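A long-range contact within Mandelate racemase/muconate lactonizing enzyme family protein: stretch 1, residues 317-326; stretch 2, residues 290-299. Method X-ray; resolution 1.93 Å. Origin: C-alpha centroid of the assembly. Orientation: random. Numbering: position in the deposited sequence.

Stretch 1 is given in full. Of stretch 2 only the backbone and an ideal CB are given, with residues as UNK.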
ATOM      1  N   ASP A 317      -8.777  -2.337  33.067  1.00 14.53           N
ATOM      2  CA  ASP A 317     -10.071  -2.042  32.471  1.00 15.53           C
ATOM      3  C   ASP A 317     -10.356  -2.761  31.155  1.00 15.75           C
ATOM      4  O   ASP A 317     -11.453  -3.274  30.942  1.00 14.37           O
ATOM      5  CB  ASP A 317     -10.211  -0.538  32.260  1.00 15.70           C
ATOM      6  CG  ASP A 317     -11.598  -0.154  31.811  1.00 19.75           C
ATOM      7  OD1 ASP A 317     -12.551  -0.374  32.593  1.00 21.13           O
ATOM      8  OD2 ASP A 317     -11.734   0.352  30.681  1.00 21.77           O
ATOM      9  N   TRP A 318      -9.365  -2.809  30.278  1.00 15.52           N
ATOM     10  CA  TRP A 318      -9.559  -3.462  29.001  1.00 15.32           C
ATOM     11  C   TRP A 318      -9.774  -4.962  29.102  1.00 14.04           C
ATOM     12  O   TRP A 318     -10.716  -5.494  28.527  1.00 15.13           O
ATOM     13  CB  TRP A 318      -8.381  -3.201  28.064  1.00 14.53           C
ATOM     14  CG  TRP A 318      -8.670  -3.753  26.707  1.00 15.96           C
ATOM     15  CD1 TRP A 318      -8.196  -4.916  26.165  1.00 15.89           C
ATOM     16  CD2 TRP A 318      -9.594  -3.214  25.760  1.00 16.19           C
ATOM     17  NE1 TRP A 318      -8.773  -5.135  24.934  1.00 15.35           N
ATOM     18  CE2 TRP A 318      -9.636  -4.104  24.662  1.00 16.47           C
ATOM     19  CE3 TRP A 318     -10.393  -2.062  25.733  1.00 15.29           C
ATOM     20  CZ2 TRP A 318     -10.452  -3.878  23.544  1.00 15.80           C
ATOM     21  CZ3 TRP A 318     -11.207  -1.835  24.620  1.00 15.72           C
ATOM     22  CH2 TRP A 318     -11.227  -2.743  23.542  1.00 16.12           C
ATOM     23  N   ILE A 319      -8.906  -5.650  29.830  1.00 15.84           N
ATOM     24  CA  ILE A 319      -9.035  -7.090  29.923  1.00 14.93           C
ATOM     25  C   ILE A 319     -10.178  -7.546  30.830  1.00 14.59           C
ATOM     26  O   ILE A 319     -10.631  -8.688  30.731  1.00 12.66           O
ATOM     27  CB  ILE A 319      -7.698  -7.736  30.364  1.00 14.65           C
ATOM     28  CG1 ILE A 319      -7.665  -9.201  29.915  1.00 14.21           C
ATOM     29  CG2 ILE A 319      -7.527  -7.620  31.866  1.00 14.59           C
ATOM     30  CD1 ILE A 319      -6.290  -9.826  29.961  1.00 14.06           C
ATOM     31  N   ALA A 320     -10.661  -6.648  31.686  1.00 14.61           N
ATOM     32  CA  ALA A 320     -11.762  -6.966  32.594  1.00 15.37           C
ATOM     33  C   ALA A 320     -13.076  -7.199  31.839  1.00 16.65           C
ATOM     34  O   ALA A 320     -14.102  -7.501  32.447  1.00 16.34           O
ATOM     35  CB  ALA A 320     -11.943  -5.841  33.620  1.00 12.82           C
ATOM     36  N   GLN A 321     -13.039  -7.062  30.517  1.00 18.08           N
ATOM     37  CA  GLN A 321     -14.230  -7.245  29.681  1.00 17.76           C
ATOM     38  C   GLN A 321     -14.434  -8.663  29.163  1.00 19.24           C
ATOM     39  O   GLN A 321     -15.525  -9.007  28.708  1.00 18.26           O
ATOM     40  CB  GLN A 321     -14.161  -6.345  28.447  1.00 18.05           C
ATOM     41  CG  GLN A 321     -14.092  -4.860  28.692  1.00 18.35           C
ATOM     42  CD  GLN A 321     -13.845  -4.104  27.402  1.00 21.12           C
ATOM     43  OE1 GLN A 321     -12.756  -4.178  26.819  1.00 22.10           O
ATOM     44  NE2 GLN A 321     -14.857  -3.389  26.936  1.00 19.48           N
ATOM     45  N   PHE A 322     -13.392  -9.485  29.225  1.00 17.97           N
ATOM     46  CA  PHE A 322     -13.467 -10.830  28.659  1.00 18.47           C
ATOM     47  C   PHE A 322     -13.204 -11.988  29.612  1.00 18.82           C
ATOM     48  O   PHE A 322     -12.512 -11.828  30.610  1.00 18.33           O
ATOM     49  CB  PHE A 322     -12.469 -10.910  27.507  1.00 18.03           C
ATOM     50  CG  PHE A 322     -12.392  -9.646  26.699  1.00 17.61           C
ATOM     51  CD1 PHE A 322     -13.419  -9.306  25.818  1.00 16.94           C
ATOM     52  CD2 PHE A 322     -11.309  -8.774  26.848  1.00 17.01           C
ATOM     53  CE1 PHE A 322     -13.370  -8.111  25.093  1.00 18.25           C
ATOM     54  CE2 PHE A 322     -11.246  -7.579  26.132  1.00 18.85           C
ATOM     55  CZ  PHE A 322     -12.282  -7.246  25.251  1.00 17.30           C
ATOM     56  N   PRO A 323     -13.763 -13.176  29.307  1.00 19.41           N
ATOM     57  CA  PRO A 323     -13.538 -14.338  30.174  1.00 19.46           C
ATOM     58  C   PRO A 323     -12.060 -14.700  30.059  1.00 19.68           C
ATOM     59  O   PRO A 323     -11.452 -14.522  29.003  1.00 18.85           O
ATOM     60  CB  PRO A 323     -14.474 -15.399  29.597  1.00 19.65           C
ATOM     61  CG  PRO A 323     -14.593 -15.001  28.134  1.00 22.58           C
ATOM     62  CD  PRO A 323     -14.715 -13.499  28.227  1.00 19.64           C
ATOM     63  N   GLN A 324     -11.485 -15.198  31.145  1.00 18.28           N
ATOM     64  CA  GLN A 324     -10.069 -15.508  31.160  1.00 18.71           C
ATOM     65  C   GLN A 324      -9.703 -16.990  31.258  1.00 20.02           C
ATOM     66  O   GLN A 324     -10.576 -17.861  31.280  1.00 20.35           O
ATOM     67  CB  GLN A 324      -9.418 -14.708  32.285  1.00 17.20           C
ATOM     68  CG  GLN A 324      -9.674 -13.210  32.155  1.00 16.00           C
ATOM     69  CD  GLN A 324      -9.023 -12.636  30.915  1.00 15.71           C
ATOM     70  OE1 GLN A 324      -7.827 -12.803  30.710  1.00 17.55           O
ATOM     71  NE2 GLN A 324      -9.804 -11.960  30.081  1.00 18.71           N
ATOM     72  N   GLU A 325      -8.407 -17.263  31.338  1.00 20.65           N
ATOM     73  CA  GLU A 325      -7.937 -18.640  31.377  1.00 23.19           C
ATOM     74  C   GLU A 325      -6.735 -18.849  32.299  1.00 23.00           C
ATOM     75  O   GLU A 325      -5.892 -19.710  32.050  1.00 24.44           O
ATOM     76  CB  GLU A 325      -7.574 -19.063  29.957  1.00 25.45           C
ATOM     77  CG  GLU A 325      -7.536 -20.546  29.739  1.00 30.92           C
ATOM     78  CD  GLU A 325      -6.594 -20.927  28.624  1.00 35.68           C
ATOM     79  OE1 GLU A 325      -5.363 -20.745  28.800  1.00 36.51           O
ATOM     80  OE2 GLU A 325      -7.078 -21.402  27.569  1.00 37.72           O
ATOM     81  N   ASN A 326      -6.659 -18.063  33.365  1.00 22.81           N
ATOM     82  CA  ASN A 326      -5.558 -18.158  34.315  1.00 21.65           C
ATOM     83  C   ASN A 326      -5.937 -19.148  35.425  1.00 20.22           C
ATOM     84  O   ASN A 326      -6.405 -18.741  36.481  1.00 21.15           O
ATOM     85  CB  ASN A 326      -5.288 -16.759  34.883  1.00 21.02           C
ATOM     86  CG  ASN A 326      -4.206 -16.747  35.949  1.00 20.44           C
ATOM     87  OD1 ASN A 326      -3.103 -17.253  35.746  1.00 19.62           O
ATOM     88  ND2 ASN A 326      -4.519 -16.142  37.092  1.00 21.45           N
ATOM     89  N   UNK A 290      -6.522  -1.665  19.376  1.00 16.78           N
ATOM     90  CA  UNK A 290      -6.971  -2.552  18.304  1.00 16.82           C
ATOM     91  C   UNK A 290      -8.439  -2.948  18.463  1.00 16.63           C
ATOM     92  O   UNK A 290      -9.036  -3.531  17.555  1.00 15.74           O
ATOM     93  CB  UNK A 290      -6.098  -3.808  18.264  1.00 16.82           C
ATOM     94  N   UNK A 291      -9.006  -2.628  19.623  1.00 15.12           N
ATOM     95  CA  UNK A 291     -10.385  -2.965  19.936  1.00 15.69           C
ATOM     96  C   UNK A 291     -10.601  -4.472  19.796  1.00 16.88           C
ATOM     97  O   UNK A 291     -11.653  -4.925  19.340  1.00 17.33           O
ATOM     98  CB  UNK A 291     -11.346  -2.196  19.028  1.00 15.69           C
ATOM     99  N   UNK A 292      -9.589  -5.239  20.194  1.00 14.77           N
ATOM    100  CA  UNK A 292      -9.628  -6.698  20.127  1.00 14.94           C
ATOM    101  C   UNK A 292      -9.770  -7.346  21.506  1.00 14.28           C
ATOM    102  O   UNK A 292      -9.289  -6.817  22.503  1.00 12.62           O
ATOM    103  CB  UNK A 292      -8.363  -7.219  19.442  1.00 14.94           C
ATOM    104  N   UNK A 293     -10.428  -8.513  21.570  1.00 14.06           N
ATOM    105  CA  UNK A 293     -10.603  -9.210  22.849  1.00 14.22           C
ATOM    106  C   UNK A 293      -9.273  -9.839  23.278  1.00 15.42           C
ATOM    107  O   UNK A 293      -8.431 -10.149  22.438  1.00 14.32           O
ATOM    108  CB  UNK A 293     -11.693 -10.278  22.741  1.00 14.22           C
ATOM    109  N   UNK A 294      -9.089 -10.020  24.583  1.00 15.32           N
ATOM    110  CA  UNK A 294      -7.860 -10.608  25.109  1.00 15.82           C
ATOM    111  C   UNK A 294      -8.172 -11.645  26.184  1.00 16.58           C
ATOM    112  O   UNK A 294      -8.860 -11.355  27.160  1.00 16.08           O
ATOM    113  CB  UNK A 294      -6.946  -9.519  25.674  1.00 15.82           C
ATOM    114  N   UNK A 295      -7.664 -12.856  25.988  1.00 17.36           N
ATOM    115  CA  UNK A 295      -7.854 -13.943  26.940  1.00 17.00           C
ATOM    116  C   UNK A 295      -6.488 -14.292  27.540  1.00 16.48           C
ATOM    117  O   UNK A 295      -5.590 -14.733  26.827  1.00 15.37           O
ATOM    118  CB  UNK A 295      -8.495 -15.161  26.272  1.00 17.00           C
ATOM    119  N   UNK A 296      -6.335 -14.097  28.847  1.00 17.98           N
ATOM    120  CA  UNK A 296      -5.065 -14.388  29.499  1.00 19.13           C
ATOM    121  C   UNK A 296      -4.939 -15.838  29.954  1.00 19.85           C
ATOM    122  O   UNK A 296      -5.816 -16.373  30.640  1.00 18.78           O
ATOM    123  CB  UNK A 296      -4.881 -13.460  30.702  1.00 19.13           C
ATOM    124  N   UNK A 297      -3.835 -16.463  29.564  1.00 19.83           N
ATOM    125  CA  UNK A 297      -3.586 -17.837  29.942  1.00 21.05           C
ATOM    126  C   UNK A 297      -2.622 -17.867  31.113  1.00 22.38           C
ATOM    127  O   UNK A 297      -2.626 -16.970  31.958  1.00 23.08           O
ATOM    128  CB  UNK A 297      -3.037 -18.640  28.761  1.00 21.05           C
ATOM    129  N   UNK A 298      -1.787 -18.893  31.168  1.00 21.30           N
ATOM    130  CA  UNK A 298      -0.820 -19.009  32.242  1.00 22.96           C
ATOM    131  C   UNK A 298       0.232 -20.027  31.858  1.00 23.39           C
ATOM    132  O   UNK A 298       0.078 -20.748  30.873  1.00 22.68           O
ATOM    133  CB  UNK A 298      -1.500 -19.398  33.557  1.00 22.96           C
ATOM    134  N   UNK A 299       1.313 -20.052  32.629  1.00 21.88           N
ATOM    135  CA  UNK A 299       2.381 -21.024  32.446  1.00 23.44           C
ATOM    136  C   UNK A 299       2.150 -21.894  33.682  1.00 23.32           C
ATOM    137  O   UNK A 299       2.783 -21.695  34.717  1.00 25.22           O
ATOM    138  CB  UNK A 299       3.782 -20.415  32.354  1.00 23.44           C
TER

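Position 290 has its CA-to-CB bond sideways and no atom of stretch 1 within 5.5 Å of the ideal CB, so this contact leaves the choice open. The residue is Ala290.

Position 291 is more restrictive. Its phi/psi of 56/37 lies in the left-handed region, where glycine is most at ease and asparagine is the best tolerated of the others. The CB points away, yet lies 4.5 Å from Trp318 CH2, so a short side chain could still touch the indole edge. Asn291 fits: it is the first residue after a helix to leave helical angles, closing a Schellman motif, and its OD1 comes back to 3.5 Å from Trp318 CH2, near the plane of the ring.

At position 292 the CB points away into space that stretch 1 does not fill, and many side chains would serve. What matters is the backbone carbonyl, which any residue supplies. In Leu292 the O accepts a hydrogen bond from Trp318 NE1 at 3.0 Å, satisfying the indole's one polar hydrogen.

Position 293 lies over the face of the Phe322 ring, its ideal CB 3.6 Å from Phe322 CE1. A compact apolar residue would suit, and a phi of -74° with psi of 153° admits proline. Pro293 sets its CA 3.6 Å from the centroid of the Phe322 ring, only 16° off the normal, a CH-pi contact; its CB packs 3.8 Å from Phe322 CE1.

Position 294 has extended angles, and its CB sits among Ile319, Phe322 and Trp318. Valine or isoleucine would answer both the strand and the apolar surroundings. Val294 places CG1 3.8 Å from Ile319 CD1 and CG2 4.2 Å from Trp318 CD1, while its backbone O accepts a hydrogen bond from Gln324 NE2 at 3.1 Å.

Position 295, also extended, has its CB sideways, with Pro323 O 4.1 Å and Glu325 CB 5.4 Å from the ideal CB; valine, isoleucine or leucine are all plausible. Ile295 brings CG2 4.0 Å from Glu325 CB and CG1 3.8 Å from Pro323 O.

At position 296 Gln324 OE1 lies 3.0 Å from the ideal CB because it accepts a hydrogen bond from the backbone N, at 2.7 Å; any residue but glycine must take this tight contact. Ile319 CD1, 4.0 Å from the ideal CB, suits an apolar CB, and several side chains, cysteine included, remain possible. Cys296 keeps its CB 3.1 Å from Gln324 OE1 and 4.0 Å from Ile319 CD1; its O accepts from Glu325 N at 2.8 Å.

At position 297 the ideal CB would lie a tight 3.1 Å from Glu325 OE1, and phi/psi of -100/-147 is reached more easily without a CB; together these favour glycine without proving it. Gly297 lets its CA approach Glu325 OE1 to 3.6 Å.

At position 298 the CB points toward stretch 1, 3.5 Å from Asn326 OD1, where a small or modestly polar residue would fit. Cys298, chi1 in p, keeps its CB at 3.5 Å from Asn326 OD1.

Position 299 points away, beyond reach of stretch 1, and is unconstrained here; it is Met299.

Stretch 2 (290-299) ANLPVICGCM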
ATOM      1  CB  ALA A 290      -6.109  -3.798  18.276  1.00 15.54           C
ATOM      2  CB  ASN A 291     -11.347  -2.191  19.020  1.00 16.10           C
ATOM      3  CG  ASN A 291     -12.797  -2.322  19.456  1.00 16.10           C
ATOM      4  OD1 ASN A 291     -13.084  -2.451  20.644  1.00 16.20           O
ATOM      5  ND2 ASN A 291     -13.717  -2.275  18.496  1.00 18.03           N
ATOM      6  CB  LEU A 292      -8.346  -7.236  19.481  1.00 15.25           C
ATOM      7  CG  LEU A 292      -8.096  -6.964  17.998  1.00 14.19           C
ATOM      8  CD1 LEU A 292      -6.778  -7.594  17.573  1.00 14.01           C
ATOM      9  CD2 LEU A 292      -9.246  -7.541  17.191  1.00 13.49           C
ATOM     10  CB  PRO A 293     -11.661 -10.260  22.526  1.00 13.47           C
ATOM     11  CG  PRO A 293     -11.355 -10.594  21.082  1.00 14.90           C
ATOM     12  CD  PRO A 293     -11.124  -9.218  20.480  1.00 14.38           C
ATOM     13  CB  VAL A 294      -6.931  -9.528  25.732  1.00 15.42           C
ATOM     14  CG1 VAL A 294      -5.654 -10.181  26.276  1.00 14.73           C
ATOM     15  CG2 VAL A 294      -6.583  -8.469  24.695  1.00 14.73           C
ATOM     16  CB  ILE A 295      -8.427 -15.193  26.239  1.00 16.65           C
ATOM     17  CG1 ILE A 295      -9.778 -14.858  25.605  1.00 17.24           C
ATOM     18  CG2 ILE A 295      -8.584 -16.331  27.237  1.00 15.67           C
ATOM     19  CD1 ILE A 295     -10.371 -16.009  24.830  1.00 18.93           C
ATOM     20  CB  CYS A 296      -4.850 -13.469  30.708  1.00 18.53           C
ATOM     21  SG  CYS A 296      -3.245 -13.711  31.552  1.00 19.10           S
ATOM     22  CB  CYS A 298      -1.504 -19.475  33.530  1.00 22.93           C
ATOM     23  SG  CYS A 298      -2.017 -21.220  33.495  1.00 26.88           S
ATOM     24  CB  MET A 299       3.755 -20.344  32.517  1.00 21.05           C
ATOM     25  CG  MET A 299       4.001 -19.288  31.430  1.00 21.33           C
ATOM     26  SD  MET A 299       4.236 -19.978  29.779  1.00 19.05           S
ATOM     27  CE  MET A 299       5.961 -20.429  29.842  1.00 20.55           C
TER
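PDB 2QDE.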